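Local structure of argininosuccinate lyase (Chelativorans sp., 6RXA) at residues 111-116 with 200-205; 228-233 with 316-321. The protein is a carbon-nitrogen lyase (EDDS lyase) of the aspartase/fumarase superfamily that probably also splits argininosuccinate into fumarate and arginine. The protein carries 2 engineered substitutions. One frame throughout, in Å; residues are numbered along the deposited sequence.

Contact 1: 111-116 with 200-205. With FMT (formic acid), chain B; FMT (formic acid), chain D; FMT (formic acid), chain C.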
loop_
_atom_site.group_PDB
_atom_site.type_symbol
_atom_site.label_atom_id
_atom_site.label_comp_id
_atom_site.label_asym_id
_atom_site.label_seq_id
_atom_site.Cartn_x
_atom_site.Cartn_y
_atom_site.Cartn_z
ATOM N N SER A 111 -8.362 -10.193 31.254
ATOM C CA SER A 111 -8.819 -10.864 30.051
ATOM C C SER A 111 -7.611 -11.203 29.199
ATOM O O SER A 111 -6.535 -10.619 29.354
ATOM C CB SER A 111 -9.760 -9.920 29.278
ATOM O OG SER A 111 -10.087 -10.357 27.968
ATOM N N ARG A 112 -7.801 -12.111 28.242
ATOM C CA ARG A 112 -6.802 -12.210 27.186
ATOM C C ARG A 112 -6.658 -10.896 26.414
ATOM O O ARG A 112 -5.595 -10.641 25.832
ATOM C CB ARG A 112 -7.125 -13.355 26.220
ATOM C CG ARG A 112 -6.846 -14.743 26.809
ATOM C CD ARG A 112 -7.127 -15.861 25.800
ATOM N NE ARG A 112 -8.526 -15.868 25.367
ATOM C CZ ARG A 112 -9.043 -16.720 24.487
ATOM N NH1 ARG A 112 -8.286 -17.645 23.928
ATOM N NH2 ARG A 112 -10.324 -16.636 24.157
ATOM N N ASN A 113 -7.692 -10.044 26.407
ATOM C CA ASN A 113 -7.666 -8.849 25.572
ATOM C C ASN A 113 -6.688 -7.808 26.099
ATOM O O ASN A 113 -5.899 -7.251 25.323
ATOM C CB ASN A 113 -9.069 -8.249 25.435
ATOM C CG ASN A 113 -10.042 -9.191 24.750
ATOM O OD1 ASN A 113 -9.645 -10.173 24.116
ATOM N ND2 ASN A 113 -11.330 -8.898 24.879
ATOM N N ASP A 114 -6.744 -7.491 27.405
ATOM C CA ASP A 114 -5.784 -6.525 27.943
ATOM C C ASP A 114 -4.397 -7.137 28.095
ATOM O O ASP A 114 -3.394 -6.448 27.865
ATOM C CB ASP A 114 -6.309 -5.785 29.179
ATOM C CG ASP A 114 -6.580 -6.659 30.377
ATOM O OD1 ASP A 114 -6.794 -7.881 30.246
ATOM O OD2 ASP A 114 -6.633 -6.064 31.488
ATOM N N LEU A 115 -4.325 -8.430 28.416
ATOM C CA LEU A 115 -3.050 -9.141 28.430
ATOM C C LEU A 115 -2.356 -9.042 27.076
ATOM O O LEU A 115 -1.164 -8.709 26.994
ATOM C CB LEU A 115 -3.281 -10.614 28.790
ATOM C CG LEU A 115 -2.102 -11.566 28.565
ATOM C CD1 LEU A 115 -0.971 -11.264 29.538
ATOM C CD2 LEU A 115 -2.546 -13.018 28.712
ATOM N N ALA A 116 -3.085 -9.344 26.001
ATOM C CA ALA A 116 -2.499 -9.337 24.664
ATOM C C ALA A 116 -2.007 -7.947 24.291
ATOM O O ALA A 116 -0.899 -7.795 23.773
ATOM C CB ALA A 116 -3.513 -9.843 23.637
ATOM N N ALA A 200 -8.153 -2.803 31.825
ATOM C CA ALA A 200 -9.287 -2.743 30.915
ATOM C C ALA A 200 -10.043 -4.064 30.868
ATOM O O ALA A 200 -11.216 -4.090 30.474
ATOM C CB ALA A 200 -8.798 -2.397 29.509
ATOM N N ALA A 201 -9.398 -5.157 31.262
ATOM C CA ALA A 201 -10.005 -6.493 31.230
ATOM C C ALA A 201 -10.538 -6.750 29.818
ATOM O O ALA A 201 -9.781 -6.602 28.851
ATOM C CB ALA A 201 -10.990 -6.669 32.376
ATOM N N ALA A 202 -11.811 -7.137 29.658
ATOM C CA ALA A 202 -12.320 -7.481 28.338
ATOM C C ALA A 202 -12.404 -6.271 27.424
ATOM O O ALA A 202 -12.226 -6.404 26.206
ATOM C CB ALA A 202 -13.707 -8.107 28.473
ATOM N N THR A 203 -12.675 -5.094 27.994
ATOM C CA THR A 203 -12.956 -3.863 27.265
ATOM C C THR A 203 -13.699 -2.850 28.140
ATOM O O THR A 203 -13.869 -1.702 27.729
ATOM C CB THR A 203 -13.817 -4.122 26.022
ATOM O OG1 THR A 203 -14.020 -2.888 25.312
ATOM C CG2 THR A 203 -15.178 -4.719 26.419
ATOM N N ALA A 204 -14.173 -3.254 29.323
ATOM C CA ALA A 204 -15.014 -2.394 30.155
ATOM C C ALA A 204 -14.527 -2.311 31.598
ATOM O O ALA A 204 -15.280 -1.891 32.478
ATOM C CB ALA A 204 -16.478 -2.857 30.121
ATOM N N GLY A 205 -13.285 -2.693 31.872
ATOM C CA GLY A 205 -12.852 -2.732 33.248
ATOM C C GLY A 205 -13.477 -3.891 34.004
ATOM O O GLY A 205 -13.840 -4.922 33.429
HETATM C C FMT B . -11.072 -12.707 26.038
HETATM O O1 FMT B . -11.897 -12.225 26.801
HETATM O O2 FMT B . -11.247 -13.817 25.547
HETATM C C FMT D . -9.629 -19.137 20.855
HETATM O O1 FMT D . -9.940 -18.959 22.036
HETATM O O2 FMT D . -8.586 -18.686 20.377
HETATM C C FMT C . -13.573 -11.583 23.737
HETATM O O1 FMT C . -14.670 -12.156 23.641
HETATM O O2 FMT C . -13.431 -10.357 23.582
#
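Ser111 and Asp114, the two members of a capping box that opens helix 112-147, both bear on Ala201 in the loop 200-205. In the box itself, Ser111 OG stands anti to its own backbone N (chi1 169°), beside the carbonyl carbon, and accepts from Asn113 N at 2.9 Å. The return bond runs from Ser111 N to the syn side of Asp114 OD1, 3.0 Å away.

Polar bonds across the contact are of unequal quality. Asp114 OD2 takes a weak, bent bond from Ala201 N at 2.9 Å and a second hydrogen bond from Gly199 N, just before the segment, so that the loop backbone grips the carboxylate oxygen left over by the cap. Asn113 ND2 gives a nearly straight bond (173°) to Ala202 O at 3.0 Å; it reaches a lone pair in the carbonyl plane, and Ala202 O in turn lies in the amide plane of Asn113. Packing is closest where Ser111 CB rests against Ala201 C, at 3.3 Å.

Three formic acid molecules, probably from the crystallisation liquor, sit at Ser111, Arg112 and Asn113, residues that bind succinate and fumarate, and so probably mark the substrate pocket. Thr158 of the second subunit and Ser280 and Lys286 of the third subunit also hold formates, as befits an active site built where several chains meet. At the guanidinium edge, in plane, Arg112 NH1 donates to O1 of the chain D formate at 2.8 Å, with NH2 on the same O1; NH2 and, weakly, NE share O2 of the chain B formate. The chain C formate is bound by Asn113, whose ND2 donates to its O2 at 2.9 Å.

Contact 2: 228-233 with 316-321. Engineered in segment 316-321: Met320 (natural residue Tyr).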
loop_
_atom_site.group_PDB
_atom_site.type_symbol
_atom_site.label_atom_id
_atom_site.label_comp_id
_atom_site.label_asym_id
_atom_site.label_seq_id
_atom_site.Cartn_x
_atom_site.Cartn_y
_atom_site.Cartn_z
ATOM N N SER A 228 -10.977 2.077 29.062
ATOM C CA SER A 228 -10.863 0.626 28.929
ATOM C C SER A 228 -11.095 0.148 27.500
ATOM O O SER A 228 -10.491 -0.850 27.085
ATOM C CB SER A 228 -11.833 -0.073 29.875
ATOM O OG SER A 228 -13.170 0.309 29.605
ATOM N N ILE A 229 -11.961 0.819 26.731
ATOM C CA ILE A 229 -12.105 0.465 25.323
ATOM C C ILE A 229 -10.821 0.793 24.576
ATOM O O ILE A 229 -10.301 -0.024 23.810
ATOM C CB ILE A 229 -13.326 1.155 24.686
ATOM C CG1 ILE A 229 -14.621 0.631 25.295
ATOM C CG2 ILE A 229 -13.317 0.960 23.172
ATOM C CD1 ILE A 229 -15.764 1.611 25.123
ATOM N N GLU A 230 -10.281 1.990 24.792
ATOM C CA GLU A 230 -9.013 2.334 24.157
ATOM C C GLU A 230 -7.924 1.344 24.556
ATOM O O GLU A 230 -7.054 1.025 23.740
ATOM C CB GLU A 230 -8.633 3.774 24.512
ATOM C CG GLU A 230 -7.339 4.286 23.889
ATOM C CD GLU A 230 -7.384 4.439 22.379
ATOM O OE1 GLU A 230 -8.354 3.992 21.716
ATOM O OE2 GLU A 230 -6.423 5.024 21.841
ATOM N N GLY A 231 -7.989 0.825 25.782
ATOM C CA GLY A 231 -6.987 -0.128 26.232
ATOM C C GLY A 231 -6.943 -1.403 25.406
ATOM O O GLY A 231 -5.874 -1.981 25.204
ATOM N N VAL A 232 -8.103 -1.873 24.933
ATOM C CA VAL A 232 -8.134 -3.100 24.130
ATOM C C VAL A 232 -8.302 -2.870 22.633
ATOM O O VAL A 232 -7.821 -3.674 21.817
ATOM C CB VAL A 232 -9.184 -4.120 24.642
ATOM C CG1 VAL A 232 -8.864 -4.524 26.087
ATOM C CG2 VAL A 232 -10.615 -3.589 24.492
ATOM N N ALA A 233 -9.015 -1.804 22.251
ATOM C CA ALA A 233 -9.248 -1.479 20.850
ATOM C C ALA A 233 -8.121 -0.664 20.239
ATOM O O ALA A 233 -7.935 -0.703 19.009
ATOM C CB ALA A 233 -10.562 -0.701 20.706
ATOM N N ILE A 316 -12.696 -2.447 10.497
ATOM C CA ILE A 316 -13.401 -2.879 11.699
ATOM C C ILE A 316 -14.107 -1.713 12.386
ATOM O O ILE A 316 -14.174 -0.606 11.844
ATOM C CB ILE A 316 -12.436 -3.613 12.658
ATOM C CG1 ILE A 316 -11.294 -2.693 13.099
ATOM C CG2 ILE A 316 -11.881 -4.867 11.962
ATOM C CD1 ILE A 316 -10.498 -3.188 14.290
ATOM N N GLU A 317 -14.671 -1.968 13.566
ATOM C CA GLU A 317 -15.242 -0.955 14.441
ATOM C C GLU A 317 -14.205 -0.557 15.496
ATOM O O GLU A 317 -13.061 -1.027 15.481
ATOM C CB GLU A 317 -16.537 -1.467 15.073
ATOM C CG GLU A 317 -17.660 -1.714 14.056
ATOM C CD GLU A 317 -17.415 -2.911 13.161
ATOM O OE1 GLU A 317 -17.122 -4.006 13.709
ATOM O OE2 GLU A 317 -17.539 -2.754 11.927
ATOM N N TYR A 318 -14.590 0.331 16.422
ATOM C CA TYR A 318 -13.658 0.779 17.463
ATOM C C TYR A 318 -13.778 -0.174 18.647
ATOM O O TYR A 318 -14.210 0.181 19.747
ATOM C CB TYR A 318 -13.851 2.249 17.860
ATOM C CG TYR A 318 -12.491 2.811 18.227
ATOM C CD1 TYR A 318 -11.648 3.311 17.255
ATOM C CD2 TYR A 318 -12.018 2.750 19.520
ATOM C CE1 TYR A 318 -10.370 3.746 17.574
ATOM C CE2 TYR A 318 -10.736 3.186 19.850
ATOM C CZ TYR A 318 -9.917 3.688 18.867
ATOM O OH TYR A 318 -8.638 4.120 19.189
ATOM N N GLN A 319 -13.378 -1.417 18.366
ATOM C CA GLN A 319 -13.546 -2.547 19.255
ATOM C C GLN A 319 -12.272 -3.376 19.321
ATOM O O GLN A 319 -11.424 -3.324 18.427
ATOM C CB GLN A 319 -14.589 -3.524 18.675
ATOM C CG GLN A 319 -15.995 -3.013 18.630
ATOM C CD GLN A 319 -16.942 -3.960 17.914
ATOM O OE1 GLN A 319 -16.648 -5.148 17.725
ATOM N NE2 GLN A 319 -18.092 -3.433 17.492
ATOM N N MET A 320 -12.156 -4.170 20.377
ATOM C CA MET A 320 -11.260 -5.318 20.339
ATOM C C MET A 320 -11.663 -6.206 19.169
ATOM O O MET A 320 -12.847 -6.504 18.983
ATOM C CB MET A 320 -11.402 -6.095 21.638
ATOM C CG MET A 320 -10.683 -7.416 21.651
ATOM S SD MET A 320 -8.930 -7.130 21.796
ATOM C CE MET A 320 -8.285 -8.757 21.387
ATOM N N SER A 321 -10.678 -6.634 18.390
ATOM C CA SER A 321 -10.909 -7.442 17.208
ATOM C C SER A 321 -9.713 -8.351 16.995
ATOM O O SER A 321 -8.570 -7.900 17.075
ATOM C CB SER A 321 -11.057 -6.537 15.981
ATOM O OG SER A 321 -11.055 -7.275 14.771
HETATM O O HOH W 1 -5.568 4.900 19.383
#
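Tyr318 reaches across from an inverse gamma turn, of which it is the centre, to three residues of the short helix 228-233. From CB, a chi1 of -147°, off the staggered positions, places CG, and the ring beyond it ends at Glu230. CD2 lies 3.9 Å from Ala233 CB; the CG2 methyl of Ile229 comes to the ring edge, near its plane. Next along, CE2 still touches that Ala233 methyl and comes within 3.1 Å of Glu230 OE1. At the tip, OH donates a short bond of 2.5 Å to the syn lone pair of Glu230 OE1, carboxylate and ring being nearly coplanar, 8° apart. A water closes the group by donating to Glu230 OE2 at 2.6 Å and to Tyr318 OH at 3.2 Å; OE2 also forms a salt bridge with Lys181 of the second subunit. A phenylalanine in place of Tyr318 would probably leave Glu230 OE1 without its tyrosine donor and the water without one of its two acceptors.

The backbone of the turn packs as well: Tyr318 O meets Ile229 CG2, and Ala233 CB lies 3.5 Å from Gln319 C. Met320, an engineered residue, crosses Val232 at about a right angle, its CB 3.9 Å from Val232 CG2.

The turn belongs to the loop joining helix 303-314 to helix 329-348, and it lies against helix 228-233 while Tyr171 of the second subunit packs on Tyr318. Val232 and Met320 both touch Asn113, near the start of helix 112-147.

Overall arrangement
Contact 1 and contact 2 lie side by side, their centres 10 Å apart, and helix 228-233 joins them. Ser228 OG is 2.8 Å from Thr203 O, a probable hydrogen bond, and Ala200 CB packs on Ser228 O at 3.3 Å. A second junction is at the pocket: the side chain of engineered Met320 lies about 3 Å from that of Asn113 and about 4 Å from a formic acid molecule, nearest atoms in each case. Contact 1 thus supplies substrate-binding residues, and contact 2 places Met320 beside them. In contact 2 the side chain of Glu230 comes within about 5 Å of a sodium ion, nearest atoms. Both contacts also touch the second subunit.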